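Side-chain contacts in glycosyl hydrolase, family 31/fibronectin type III domain protein (PDB 4UAP), which binds N-acetylgalactosamine through a beta-sandwich carbohydrate-binding module of family 32, one part of a clostridial family 31 glycoside hydrolase: residues N74-N77 against T81-I84; F59-P64 against I145-K150; S13-G18 against L53-T58. All coordinates share one frame; numbering follows the deposited sequence.

Contact 1. Residues N74-N77 against T81-I84; sequences NRMN and TINI. With NGA (2-acetamido-2-deoxy-beta-D-galactopyranose), chain C.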
ATOM      1  N   ASN A  74       4.557  -4.788  -5.132  1.00  8.36           N
ATOM      2  CA  ASN A  74       5.686  -3.885  -5.004  1.00  8.96           C
ATOM      3  C   ASN A  74       6.300  -3.541  -6.351  1.00  9.01           C
ATOM      4  O   ASN A  74       6.189  -4.304  -7.305  1.00  7.98           O
ATOM      5  CB  ASN A  74       6.744  -4.497  -4.089  1.00  9.22           C
ATOM      6  CG  ASN A  74       6.228  -4.702  -2.683  1.00 10.52           C
ATOM      7  OD1 ASN A  74       5.720  -3.769  -2.067  1.00  9.19           O
ATOM      8  ND2 ASN A  74       6.310  -5.935  -2.187  1.00  9.02           N
ATOM      9  N   ARG A  75       6.945  -2.383  -6.416  1.00  6.64           N
ATOM     10  CA  ARG A  75       7.542  -1.938  -7.665  1.00  7.53           C
ATOM     11  C   ARG A  75       8.794  -2.754  -7.952  1.00  7.26           C
ATOM     12  O   ARG A  75       9.753  -2.720  -7.184  1.00  9.51           O
ATOM     13  CB  ARG A  75       7.878  -0.446  -7.622  1.00  6.68           C
ATOM     14  CG  ARG A  75       8.468   0.057  -8.939  1.00  9.64           C
ATOM     15  CD  ARG A  75       8.961   1.478  -8.819  1.00  9.01           C
ATOM     16  NE  ARG A  75       9.524   1.930 -10.084  1.00 13.58           N
ATOM     17  CZ  ARG A  75       9.982   3.159 -10.291  1.00 18.32           C
ATOM     18  NH1 ARG A  75       9.943   4.051  -9.307  1.00 11.95           N
ATOM     19  NH2 ARG A  75      10.475   3.487 -11.476  1.00 14.68           N
ATOM     20  N   MET A  76       8.779  -3.479  -9.064  1.00  8.71           N
ATOM     21  CA  MET A  76       9.900  -4.347  -9.420  1.00  9.16           C
ATOM     22  C   MET A  76      10.596  -3.863 -10.691  1.00 11.17           C
ATOM     23  O   MET A  76       9.976  -3.234 -11.556  1.00  9.44           O
ATOM     24  CB  MET A  76       9.431  -5.798  -9.614  1.00  8.23           C
ATOM     25  CG  MET A  76       8.604  -6.359  -8.444  1.00  8.52           C
ATOM     26  SD  MET A  76       9.439  -6.328  -6.842  1.00  6.61           S
ATOM     27  CE  MET A  76      10.566  -7.703  -7.056  1.00 13.61           C
ATOM     28  N   ASN A  77      11.886  -4.163 -10.796  1.00  9.69           N
ATOM     29  CA  ASN A  77      12.620  -3.921 -12.031  1.00 11.33           C
ATOM     30  C   ASN A  77      12.301  -5.021 -13.020  1.00 17.59           C
ATOM     31  O   ASN A  77      11.823  -6.079 -12.622  1.00 15.75           O
ATOM     32  CB  ASN A  77      14.122  -3.871 -11.764  1.00 12.02           C
ATOM     33  CG  ASN A  77      14.489  -2.784 -10.797  1.00  8.40           C
ATOM     34  OD1 ASN A  77      14.039  -1.645 -10.937  1.00  9.51           O
ATOM     35  ND2 ASN A  77      15.308  -3.118  -9.807  1.00  8.01           N
ATOM     36  N   THR A  81      14.255  -8.024  -9.803  1.00 14.87           N
ATOM     37  CA  THR A  81      14.741  -7.476  -8.540  1.00 12.21           C
ATOM     38  C   THR A  81      13.822  -6.329  -8.096  1.00 11.70           C
ATOM     39  O   THR A  81      13.183  -5.688  -8.927  1.00  8.78           O
ATOM     40  CB  THR A  81      16.183  -6.959  -8.650  1.00 13.23           C
ATOM     41  OG1 THR A  81      16.234  -5.933  -9.650  1.00 16.18           O
ATOM     42  CG2 THR A  81      17.148  -8.100  -9.029  1.00 14.94           C
ATOM     43  N   ILE A  82      13.760  -6.074  -6.792  1.00 11.93           N
ATOM     44  CA  ILE A  82      12.885  -5.020  -6.278  1.00 11.42           C
ATOM     45  C   ILE A  82      13.513  -3.636  -6.529  1.00 11.46           C
ATOM     46  O   ILE A  82      14.715  -3.431  -6.316  1.00  9.61           O
ATOM     47  CB  ILE A  82      12.599  -5.218  -4.782  1.00  8.81           C
ATOM     48  CG1 ILE A  82      11.434  -4.333  -4.332  1.00  9.37           C
ATOM     49  CG2 ILE A  82      13.865  -4.969  -3.944  1.00 12.45           C
ATOM     50  CD1 ILE A  82      10.760  -4.836  -3.055  1.00 11.18           C
ATOM     51  N   ASN A  83      12.704  -2.695  -7.007  1.00  7.64           N
ATOM     52  CA  ASN A  83      13.219  -1.370  -7.341  1.00  9.60           C
ATOM     53  C   ASN A  83      13.584  -0.581  -6.093  1.00 10.69           C
ATOM     54  O   ASN A  83      13.020  -0.791  -5.021  1.00 10.57           O
ATOM     55  CB  ASN A  83      12.202  -0.588  -8.186  1.00  8.68           C
ATOM     56  CG  ASN A  83      12.718   0.780  -8.607  1.00 12.61           C
ATOM     57  OD1 ASN A  83      12.319   1.803  -8.050  1.00  9.65           O
ATOM     58  ND2 ASN A  83      13.623   0.800  -9.590  1.00  7.62           N
ATOM     59  N   ILE A  84      14.539   0.326  -6.234  1.00  9.10           N
ATOM     60  CA  ILE A  84      15.007   1.131  -5.113  1.00  9.32           C
ATOM     61  C   ILE A  84      13.894   2.004  -4.475  1.00 11.50           C
ATOM     62  O   ILE A  84      13.961   2.349  -3.290  1.00 10.53           O
ATOM     63  CB  ILE A  84      16.189   2.016  -5.573  1.00 12.10           C
ATOM     64  CG1 ILE A  84      16.951   2.592  -4.379  1.00 19.14           C
ATOM     65  CG2 ILE A  84      15.716   3.093  -6.530  1.00  9.74           C
ATOM     66  CD1 ILE A  84      18.180   3.413  -4.786  1.00 20.77           C
TER
HETATM   67  C1  NGA C 201      13.054   8.515  -9.901  1.00 33.04           C
HETATM   68  C2  NGA C 201      12.297   7.342 -10.519  1.00 24.90           C
HETATM   69  C3  NGA C 201      10.806   7.588 -10.417  1.00 19.79           C
HETATM   70  C4  NGA C 201      10.461   7.905  -8.967  1.00 17.64           C
HETATM   71  C5  NGA C 201      11.205   9.176  -8.557  1.00 16.62           C
HETATM   72  C6  NGA C 201      10.999   9.643  -7.122  1.00 21.30           C
HETATM   73  C7  NGA C 201      13.137   5.975 -12.392  1.00 34.18           C
HETATM   74  C8  NGA C 201      13.449   5.947 -13.860  1.00 28.63           C
HETATM   75  N2  NGA C 201      12.677   7.140 -11.918  1.00 28.96           N
HETATM   76  O1  NGA C 201      14.374   8.092  -9.654  1.00 38.69           O
HETATM   77  O3  NGA C 201      10.152   6.439 -10.897  1.00 20.64           O
HETATM   78  O4  NGA C 201      10.868   6.821  -8.161  1.00 16.40           O
HETATM   79  O5  NGA C 201      12.579   8.942  -8.647  1.00 28.17           O
HETATM   80  O6  NGA C 201      11.850  10.753  -6.853  1.00 13.30           O
HETATM   81  O7  NGA C 201      13.310   4.961 -11.700  1.00 23.92           O
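N83 and N77 meet through their side-chain amides, and with T81 they bury the largest areas in a contact that closes a loop on itself beside a sugar site. The amide nitrogen ND2 of N83 donates to OD1 of N77 over 2.8 Å, in the carbonyl plane and on a lone pair, with the two amide planes 80° apart. ND2 of N77, at the other end of its amide, gives an almost straight bond of 3.0 Å to OG1 of T81, which lies in the N77 amide plane. That hydroxyl is also bonded to OD1 of N79, within the turn. Both groups of the N77 amide are thus engaged, which fixes its rotation.

The backbone follows the same course: N77 N bonds to T81 O and N83 N to R75 O, on either side of a single bridge between M76 and I82. Here the bent M76 chain lays SD 3.8 Å from CG1 of I82.

N83 also lies against the ligand-binding R75. With CG anti to the backbone N (chi1 -178°), its side chain runs alongside that of R75, the amide stacked on the guanidinium with OD1 over one face near the rim; the same oxygen accepts a bond from A85 N. The extended R75 chain then delivers its guanidinium edge to N-acetylgalactosamine: NH1 donates hydrogen bonds to O3 at 2.9 Å and O4 at 3.1 Å, while NH2 makes weak hydrogen bonds to O3 and to O7, the acetamido oxygen. Reading O3, O4 and the acetamido group together is consistent with recognition of GalNAc.

The loop links strand 64-74 to strand 87-96; R75 packs on A141 and N143 of strand 141-149, and N74 bonds through ND2 to S111 and T114.

Contact 2. Residues F59-P64 against I145-K150; sequences FEFNEP and IEFYEK
F59 and F147 supply most of the buried surface where two strands from different sheets face each other, and the contact between the segments is entirely apolar. Aromatic pairs come first. The ring of F147 reaches F59 with its far end, CZ standing 3.5 Å from F59 CG, over one face but displaced toward the rim. The planes are inclined at 51°, so the pair is oblique, neither a stack nor a T-shape, and CE1 of F147 follows along the same ring to lie 3.6 Å from F59 CD2. A second pair has a clearer geometry: F61 turns its edge to the face of F147, with planes at 80° and centroids 5.7 Å apart. Its CZ comes 4.0 Å from F147 CD2. F147 therefore touches two rings from the opposing strand through different parts of its own, and the three phenylalanines form an aromatic cluster.

The aliphatic part is smaller. I145 extends its CG1 branch, CG1 being anti to the carbonyl carbon and CD1 continuing the extended chain, to place CD1 3.7 Å from F59 CZ. The two side chains cross at about a right angle, and the methyl group meets the outer end of the ring that F147 covers nearer its root.

Alternation along both strands sets this pattern: F59 and F61, like I145 and F147, point inward, whereas E146 points away, its OE1 taking bonds from Y148 OH and Y73. The axes of segments 59-61 and 145-149, 10.6 Å apart and inclined by 33°, mark face-to-face packing in a beta-sandwich. Strand 55-61 lies between strands 6-9 and 125-133, whose I6, V8, I126 and I128 border the cluster, and strand 141-149 pairs with 64-74.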
ATOM      1  N   PHE A  59      -8.160   1.650   4.248  1.00  7.14           N
ATOM      2  CA  PHE A  59      -9.069   0.930   3.363  1.00  6.35           C
ATOM      3  C   PHE A  59     -10.338   0.557   4.118  1.00  9.40           C
ATOM      4  O   PHE A  59     -10.280  -0.050   5.183  1.00  8.08           O
ATOM      5  CB  PHE A  59      -8.400  -0.324   2.803  1.00  4.72           C
ATOM      6  CG  PHE A  59      -7.169  -0.027   1.979  1.00  6.98           C
ATOM      7  CD1 PHE A  59      -5.934   0.127   2.589  1.00  7.40           C
ATOM      8  CD2 PHE A  59      -7.259   0.130   0.608  1.00  6.78           C
ATOM      9  CE1 PHE A  59      -4.796   0.415   1.839  1.00  6.05           C
ATOM     10  CE2 PHE A  59      -6.122   0.406  -0.156  1.00  7.86           C
ATOM     11  CZ  PHE A  59      -4.893   0.554   0.474  1.00  5.67           C
ATOM     12  N   GLU A  60     -11.479   0.922   3.558  1.00  9.31           N
ATOM     13  CA  GLU A  60     -12.747   0.641   4.207  1.00 15.06           C
ATOM     14  C   GLU A  60     -13.680  -0.108   3.273  1.00 17.50           C
ATOM     15  O   GLU A  60     -13.674   0.102   2.056  1.00 14.97           O
ATOM     16  CB  GLU A  60     -13.408   1.931   4.670  1.00 14.31           C
ATOM     17  CG  GLU A  60     -12.650   2.658   5.744  1.00 16.32           C
ATOM     18  CD  GLU A  60     -13.259   4.009   6.049  1.00 30.71           C
ATOM     19  OE1 GLU A  60     -12.991   4.961   5.283  1.00 30.56           O
ATOM     20  OE2 GLU A  60     -14.013   4.118   7.046  1.00 33.54           O
ATOM     21  N   PHE A  61     -14.472  -0.992   3.859  1.00 13.95           N
ATOM     22  CA  PHE A  61     -15.520  -1.676   3.135  1.00 19.70           C
ATOM     23  C   PHE A  61     -16.840  -1.124   3.680  1.00 24.65           C
ATOM     24  O   PHE A  61     -16.903  -0.704   4.839  1.00 25.04           O
ATOM     25  CB  PHE A  61     -15.404  -3.192   3.321  1.00 18.17           C
ATOM     26  CG  PHE A  61     -13.978  -3.687   3.430  1.00 22.24           C
ATOM     27  CD1 PHE A  61     -13.193  -3.862   2.295  1.00 26.54           C
ATOM     28  CD2 PHE A  61     -13.424  -3.979   4.670  1.00 20.65           C
ATOM     29  CE1 PHE A  61     -11.877  -4.322   2.400  1.00 22.26           C
ATOM     30  CE2 PHE A  61     -12.119  -4.435   4.787  1.00 20.20           C
ATOM     31  CZ  PHE A  61     -11.339  -4.606   3.649  1.00 19.70           C
ATOM     32  N   ASN A  62     -17.889  -1.103   2.867  1.00 25.03           N
ATOM     33  CA  ASN A  62     -19.160  -0.543   3.334  1.00 28.42           C
ATOM     34  C   ASN A  62     -19.854  -1.441   4.350  1.00 25.09           C
ATOM     35  O   ASN A  62     -20.807  -1.024   5.015  1.00 22.66           O
ATOM     36  CB  ASN A  62     -20.097  -0.265   2.159  1.00 34.08           C
ATOM     37  CG  ASN A  62     -20.038  -1.339   1.100  1.00 31.60           C
ATOM     38  OD1 ASN A  62     -20.046  -2.533   1.403  1.00 42.83           O
ATOM     39  ND2 ASN A  62     -19.965  -0.919  -0.154  1.00 39.15           N
ATOM     40  N   GLU A  63     -19.375  -2.674   4.467  1.00 22.09           N
ATOM     41  CA  GLU A  63     -19.812  -3.564   5.536  1.00 24.03           C
ATOM     42  C   GLU A  63     -18.673  -4.521   5.849  1.00 25.50           C
ATOM     43  O   GLU A  63     -17.820  -4.754   4.995  1.00 20.23           O
ATOM     44  CB  GLU A  63     -21.078  -4.325   5.146  1.00 23.74           C
ATOM     45  CG  GLU A  63     -20.935  -5.161   3.892  1.00 28.50           C
ATOM     46  N   PRO A  64     -18.649  -5.066   7.076  1.00 20.98           N
ATOM     47  CA  PRO A  64     -17.567  -5.976   7.478  1.00 19.75           C
ATOM     48  C   PRO A  64     -17.358  -7.096   6.460  1.00 18.43           C
ATOM     49  O   PRO A  64     -18.311  -7.612   5.884  1.00 19.20           O
ATOM     50  CB  PRO A  64     -18.048  -6.519   8.825  1.00 23.78           C
ATOM     51  CG  PRO A  64     -18.939  -5.422   9.372  1.00 25.25           C
ATOM     52  CD  PRO A  64     -19.615  -4.826   8.162  1.00 20.04           C
ATOM     53  N   ILE A 145      -2.812  -2.650  -4.230  1.00  6.96           N
ATOM     54  CA  ILE A 145      -3.101  -3.462  -3.065  1.00  8.40           C
ATOM     55  C   ILE A 145      -4.443  -4.125  -3.320  1.00 11.57           C
ATOM     56  O   ILE A 145      -5.417  -3.442  -3.623  1.00  8.38           O
ATOM     57  CB  ILE A 145      -3.129  -2.634  -1.757  1.00 10.34           C
ATOM     58  CG1 ILE A 145      -1.745  -2.009  -1.510  1.00  6.70           C
ATOM     59  CG2 ILE A 145      -3.550  -3.526  -0.578  1.00  9.59           C
ATOM     60  CD1 ILE A 145      -1.662  -1.071  -0.272  1.00  7.36           C
ATOM     61  N   GLU A 146      -4.465  -5.456  -3.242  1.00  8.91           N
ATOM     62  CA  GLU A 146      -5.660  -6.262  -3.514  1.00 10.96           C
ATOM     63  C   GLU A 146      -6.159  -6.967  -2.264  1.00 10.37           C
ATOM     64  O   GLU A 146      -5.356  -7.440  -1.459  1.00 11.97           O
ATOM     65  CB  GLU A 146      -5.367  -7.318  -4.588  1.00 11.12           C
ATOM     66  CG  GLU A 146      -5.039  -6.749  -5.941  1.00 13.44           C
ATOM     67  CD  GLU A 146      -4.905  -7.818  -6.993  1.00 21.30           C
ATOM     68  OE1 GLU A 146      -4.613  -8.978  -6.624  1.00 21.09           O
ATOM     69  OE2 GLU A 146      -5.094  -7.500  -8.187  1.00 26.12           O
ATOM     70  N   PHE A 147      -7.479  -7.058  -2.120  1.00  8.63           N
ATOM     71  CA  PHE A 147      -8.095  -7.710  -0.963  1.00 11.09           C
ATOM     72  C   PHE A 147      -8.863  -8.951  -1.419  1.00 14.97           C
ATOM     73  O   PHE A 147      -9.639  -8.894  -2.370  1.00 14.94           O
ATOM     74  CB  PHE A 147      -9.019  -6.726  -0.221  1.00 11.87           C
ATOM     75  CG  PHE A 147      -8.282  -5.566   0.394  1.00 10.52           C
ATOM     76  CD1 PHE A 147      -7.882  -4.491  -0.386  1.00 11.21           C
ATOM     77  CD2 PHE A 147      -7.955  -5.571   1.740  1.00 12.31           C
ATOM     78  CE1 PHE A 147      -7.176  -3.436   0.167  1.00  9.44           C
ATOM     79  CE2 PHE A 147      -7.261  -4.523   2.306  1.00 10.73           C
ATOM     80  CZ  PHE A 147      -6.865  -3.449   1.516  1.00 10.11           C
ATOM     81  N   TYR A 148      -8.617 -10.076  -0.761  1.00  9.17           N
ATOM     82  CA  TYR A 148      -9.238 -11.342  -1.156  1.00 12.27           C
ATOM     83  C   TYR A 148     -10.213 -11.815  -0.091  1.00 14.36           C
ATOM     84  O   TYR A 148      -9.823 -12.080   1.049  1.00 11.77           O
ATOM     85  CB  TYR A 148      -8.172 -12.409  -1.415  1.00 14.39           C
ATOM     86  CG  TYR A 148      -7.422 -12.195  -2.707  1.00 14.50           C
ATOM     87  CD1 TYR A 148      -6.350 -11.310  -2.776  1.00 14.89           C
ATOM     88  CD2 TYR A 148      -7.798 -12.865  -3.861  1.00 17.82           C
ATOM     89  CE1 TYR A 148      -5.665 -11.107  -3.967  1.00 17.08           C
ATOM     90  CE2 TYR A 148      -7.127 -12.675  -5.048  1.00 22.58           C
ATOM     91  CZ  TYR A 148      -6.067 -11.794  -5.102  1.00 22.61           C
ATOM     92  OH  TYR A 148      -5.413 -11.610  -6.297  1.00 22.71           O
ATOM     93  N   GLU A 149     -11.482 -11.913  -0.464  1.00 11.87           N
ATOM     94  CA  GLU A 149     -12.528 -12.276   0.484  1.00 17.00           C
ATOM     95  C   GLU A 149     -12.591 -13.794   0.702  1.00 20.33           C
ATOM     96  O   GLU A 149     -12.342 -14.577  -0.216  1.00 19.06           O
ATOM     97  CB  GLU A 149     -13.881 -11.743  -0.003  1.00 17.35           C
ATOM     98  CG  GLU A 149     -14.992 -11.822   1.043  1.00 30.70           C
ATOM     99  CD  GLU A 149     -16.300 -11.190   0.579  1.00 34.51           C
ATOM    100  OE1 GLU A 149     -16.450 -10.913  -0.633  1.00 39.57           O
ATOM    101  OE2 GLU A 149     -17.179 -10.965   1.439  1.00 38.48           O
ATOM    102  N   LYS A 150     -12.914 -14.208   1.923  1.00 20.90           N
ATOM    103  CA  LYS A 150     -13.110 -15.622   2.201  1.00 24.07           C
ATOM    104  C   LYS A 150     -14.440 -16.057   1.598  1.00 36.23           C
ATOM    105  O   LYS A 150     -15.502 -15.608   2.044  1.00 33.59           O
ATOM    106  CB  LYS A 150     -13.076 -15.908   3.702  1.00 22.78           C
ATOM    107  CG  LYS A 150     -13.185 -17.397   4.062  1.00 27.79           C
ATOM    108  CD  LYS A 150     -12.956 -17.614   5.554  1.00 28.23           C
ATOM    109  CE  LYS A 150     -12.982 -19.087   5.950  1.00 30.33           C
ATOM    110  NZ  LYS A 150     -14.331 -19.694   5.779  1.00 33.72           N
TER

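Contact 3. Residues S13-G18 against L53-T58; sequences SQLQSG and LPFEMT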
ATOM      1  N   SER A  13      -1.713  14.818  -0.239  1.00  9.05           N
ATOM      2  CA  SER A  13      -0.741  15.888  -0.441  1.00 14.25           C
ATOM      3  C   SER A  13       0.689  15.331  -0.397  1.00 14.64           C
ATOM      4  O   SER A  13       1.637  16.041  -0.723  1.00 11.42           O
ATOM      5  CB  SER A  13      -0.920  17.017   0.590  1.00 10.81           C
ATOM      6  OG  SER A  13      -0.440  16.645   1.867  1.00 11.23           O
ATOM      7  N   GLN A  14       0.841  14.058  -0.019  1.00 10.12           N
ATOM      8  CA  GLN A  14       2.159  13.403   0.016  1.00  9.81           C
ATOM      9  C   GLN A  14       2.556  12.775  -1.316  1.00 11.62           C
ATOM     10  O   GLN A  14       3.685  12.313  -1.478  1.00 10.19           O
ATOM     11  CB  GLN A  14       2.195  12.303   1.076  1.00  6.76           C
ATOM     12  CG  GLN A  14       1.818  12.742   2.462  1.00  8.66           C
ATOM     13  CD  GLN A  14       2.745  13.793   2.992  1.00 14.02           C
ATOM     14  OE1 GLN A  14       3.907  13.520   3.291  1.00 15.17           O
ATOM     15  NE2 GLN A  14       2.243  15.010   3.110  1.00 19.49           N
ATOM     16  N   LEU A  15       1.625  12.749  -2.257  1.00  9.07           N
ATOM     17  CA  LEU A  15       1.746  11.877  -3.413  1.00  6.42           C
ATOM     18  C   LEU A  15       1.998  12.644  -4.687  1.00 11.75           C
ATOM     19  O   LEU A  15       1.607  13.804  -4.820  1.00  8.53           O
ATOM     20  CB  LEU A  15       0.478  11.031  -3.573  1.00  8.34           C
ATOM     21  CG  LEU A  15       0.105  10.214  -2.339  1.00  9.09           C
ATOM     22  CD1 LEU A  15      -1.170   9.395  -2.608  1.00 10.71           C
ATOM     23  CD2 LEU A  15       1.271   9.331  -1.925  1.00  6.23           C
ATOM     24  N   GLN A  16       2.644  11.972  -5.631  1.00  6.47           N
ATOM     25  CA  GLN A  16       2.955  12.568  -6.920  1.00  8.80           C
ATOM     26  C   GLN A  16       1.684  12.751  -7.734  1.00 12.68           C
ATOM     27  O   GLN A  16       0.821  11.869  -7.765  1.00  9.10           O
ATOM     28  CB  GLN A  16       3.952  11.694  -7.690  1.00  7.23           C
ATOM     29  CG  GLN A  16       4.294  12.212  -9.088  1.00  8.79           C
ATOM     30  CD  GLN A  16       4.951  13.578  -9.056  1.00 11.15           C
ATOM     31  OE1 GLN A  16       5.609  13.948  -8.076  1.00  9.80           O
ATOM     32  NE2 GLN A  16       4.770  14.341 -10.127  1.00 11.49           N
ATOM     33  N   SER A  17       1.578  13.895  -8.404  1.00 11.74           N
ATOM     34  CA  SER A  17       0.414  14.191  -9.236  1.00 14.38           C
ATOM     35  C   SER A  17       0.127  13.068 -10.232  1.00 14.68           C
ATOM     36  O   SER A  17       1.020  12.615 -10.939  1.00 10.51           O
ATOM     37  CB  SER A  17       0.632  15.514  -9.983  1.00 21.81           C
ATOM     38  OG  SER A  17      -0.478  15.818 -10.806  1.00 30.28           O
ATOM     39  N   GLY A  18      -1.121  12.617 -10.297  1.00 13.62           N
ATOM     40  CA  GLY A  18      -1.476  11.569 -11.240  1.00 14.52           C
ATOM     41  C   GLY A  18      -1.152  10.167 -10.753  1.00 12.68           C
ATOM     42  O   GLY A  18      -1.455   9.185 -11.426  1.00 14.12           O
ATOM     43  N   LEU A  53       7.648   9.312   4.747  1.00 11.32           N
ATOM     44  CA  LEU A  53       7.226   8.118   5.460  1.00 11.53           C
ATOM     45  C   LEU A  53       7.341   8.440   6.946  1.00 15.11           C
ATOM     46  O   LEU A  53       8.156   9.268   7.326  1.00 14.59           O
ATOM     47  CB  LEU A  53       8.087   6.921   5.077  1.00 12.23           C
ATOM     48  CG  LEU A  53       8.078   6.609   3.579  1.00 11.27           C
ATOM     49  CD1 LEU A  53       8.932   5.385   3.280  1.00 10.81           C
ATOM     50  CD2 LEU A  53       6.635   6.397   3.116  1.00  7.04           C
ATOM     51  N   PRO A  54       6.528   7.795   7.794  1.00 16.24           N
ATOM     52  CA  PRO A  54       5.560   6.748   7.443  1.00 14.27           C
ATOM     53  C   PRO A  54       4.351   7.291   6.685  1.00 13.79           C
ATOM     54  O   PRO A  54       3.897   8.407   6.942  1.00 13.50           O
ATOM     55  CB  PRO A  54       5.138   6.194   8.811  1.00 11.74           C
ATOM     56  CG  PRO A  54       5.287   7.377   9.739  1.00 17.05           C
ATOM     57  CD  PRO A  54       6.526   8.089   9.241  1.00 17.59           C
ATOM     58  N   PHE A  55       3.832   6.502   5.755  1.00 10.91           N
ATOM     59  CA  PHE A  55       2.650   6.912   5.004  1.00  9.59           C
ATOM     60  C   PHE A  55       1.504   5.932   5.249  1.00 10.22           C
ATOM     61  O   PHE A  55       1.618   4.736   4.989  1.00  8.21           O
ATOM     62  CB  PHE A  55       2.952   7.019   3.502  1.00  8.50           C
ATOM     63  CG  PHE A  55       1.778   7.490   2.699  1.00 10.97           C
ATOM     64  CD1 PHE A  55       1.359   8.812   2.786  1.00  8.93           C
ATOM     65  CD2 PHE A  55       1.083   6.615   1.875  1.00  7.60           C
ATOM     66  CE1 PHE A  55       0.270   9.258   2.066  1.00 10.11           C
ATOM     67  CE2 PHE A  55      -0.019   7.051   1.153  1.00  7.32           C
ATOM     68  CZ  PHE A  55      -0.428   8.379   1.248  1.00  8.06           C
ATOM     69  N   GLU A  56       0.396   6.464   5.741  1.00  8.77           N
ATOM     70  CA  GLU A  56      -0.742   5.669   6.165  1.00  9.65           C
ATOM     71  C   GLU A  56      -1.820   5.629   5.089  1.00  8.75           C
ATOM     72  O   GLU A  56      -2.254   6.670   4.586  1.00 10.49           O
ATOM     73  CB  GLU A  56      -1.294   6.254   7.466  1.00 11.17           C
ATOM     74  CG  GLU A  56      -2.441   5.520   8.096  1.00 20.37           C
ATOM     75  CD  GLU A  56      -2.966   6.274   9.313  1.00 26.40           C
ATOM     76  OE1 GLU A  56      -3.848   7.145   9.139  1.00 30.55           O
ATOM     77  OE2 GLU A  56      -2.465   6.019  10.429  1.00 25.30           O
ATOM     78  N   MET A  57      -2.237   4.417   4.737  1.00  6.10           N
ATOM     79  CA  MET A  57      -3.265   4.188   3.729  1.00  7.05           C
ATOM     80  C   MET A  57      -4.440   3.462   4.393  1.00  8.08           C
ATOM     81  O   MET A  57      -4.265   2.379   4.956  1.00  5.96           O
ATOM     82  CB  MET A  57      -2.707   3.357   2.565  1.00  4.26           C
ATOM     83  CG  MET A  57      -1.622   4.053   1.723  1.00  7.85           C
ATOM     84  SD  MET A  57      -0.518   2.903   0.825  1.00  1.82           S
ATOM     85  CE  MET A  57       0.574   2.388   2.149  1.00  9.23           C
ATOM     86  N   THR A  58      -5.624   4.064   4.339  1.00  5.91           N
ATOM     87  CA  THR A  58      -6.796   3.502   5.004  1.00  6.94           C
ATOM     88  C   THR A  58      -7.761   2.893   3.996  1.00  9.25           C
ATOM     89  O   THR A  58      -8.133   3.540   3.016  1.00  9.33           O
ATOM     90  CB  THR A  58      -7.530   4.564   5.826  1.00  7.35           C
ATOM     91  OG1 THR A  58      -6.643   5.065   6.833  1.00  7.43           O
ATOM     92  CG2 THR A  58      -8.795   3.972   6.486  1.00  8.48           C
TER
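F55 receives L15 and Q14 on its ring, and the two neighbours illustrate how one buried aromatic side chain can take both a buried partner, L15, and a partly exposed one, Q14. On the packed side, the methyl CD2 of L15 lies 3.7 Å from F55 CZ and makes an off-centre CH-pi contact, 4.2 Å from the ring centroid and 29° from its normal. The leucine crosses the phenylalanine at about a right angle, and M37 touches both, while L21 and L39 add further cover to L15.

Toward the looser side, Q14 offers only its aliphatic root: CB is 3.7 Å from F55 CE1, with CG close behind at 3.8 Å from the same atom. Q14 and F55 run antiparallel past one another, and a bend at chi2 (-61°) carries the amide toward T52. Its OE1 accepts a hydrogen bond from T52 N, just ahead of the strand segment, and NE2 has a weak one to S13 OG.

The chemistry implies a division of labour: dispersion and CH-pi contacts seat Q14 and L15 of segment 13-18 on F55 of strand 55-61, while the polar end of Q14 ties it to the backbone at T52.

The three contacts sample a sandwich from its interior to its binding loops. Contacts 2 and 3 share strand 55-61 and, with centres 20 Å apart, meet where I145 CD1 packs 4.3 Å from M57 SD. Contact 1 touches neither: its centre is about 25 Å from that of contact 2, on the opposite side of the chain's centre, and about 18 Å from that of contact 3. Contact 1 alone reaches the sugar, through R75, which shares the pocket with R36, W41, I42 and A85; the side chain of L15 in contact 3 stays about 11 Å away. Calcium lies about 8 Å from the I145 side chain and about 10 Å from that of R75.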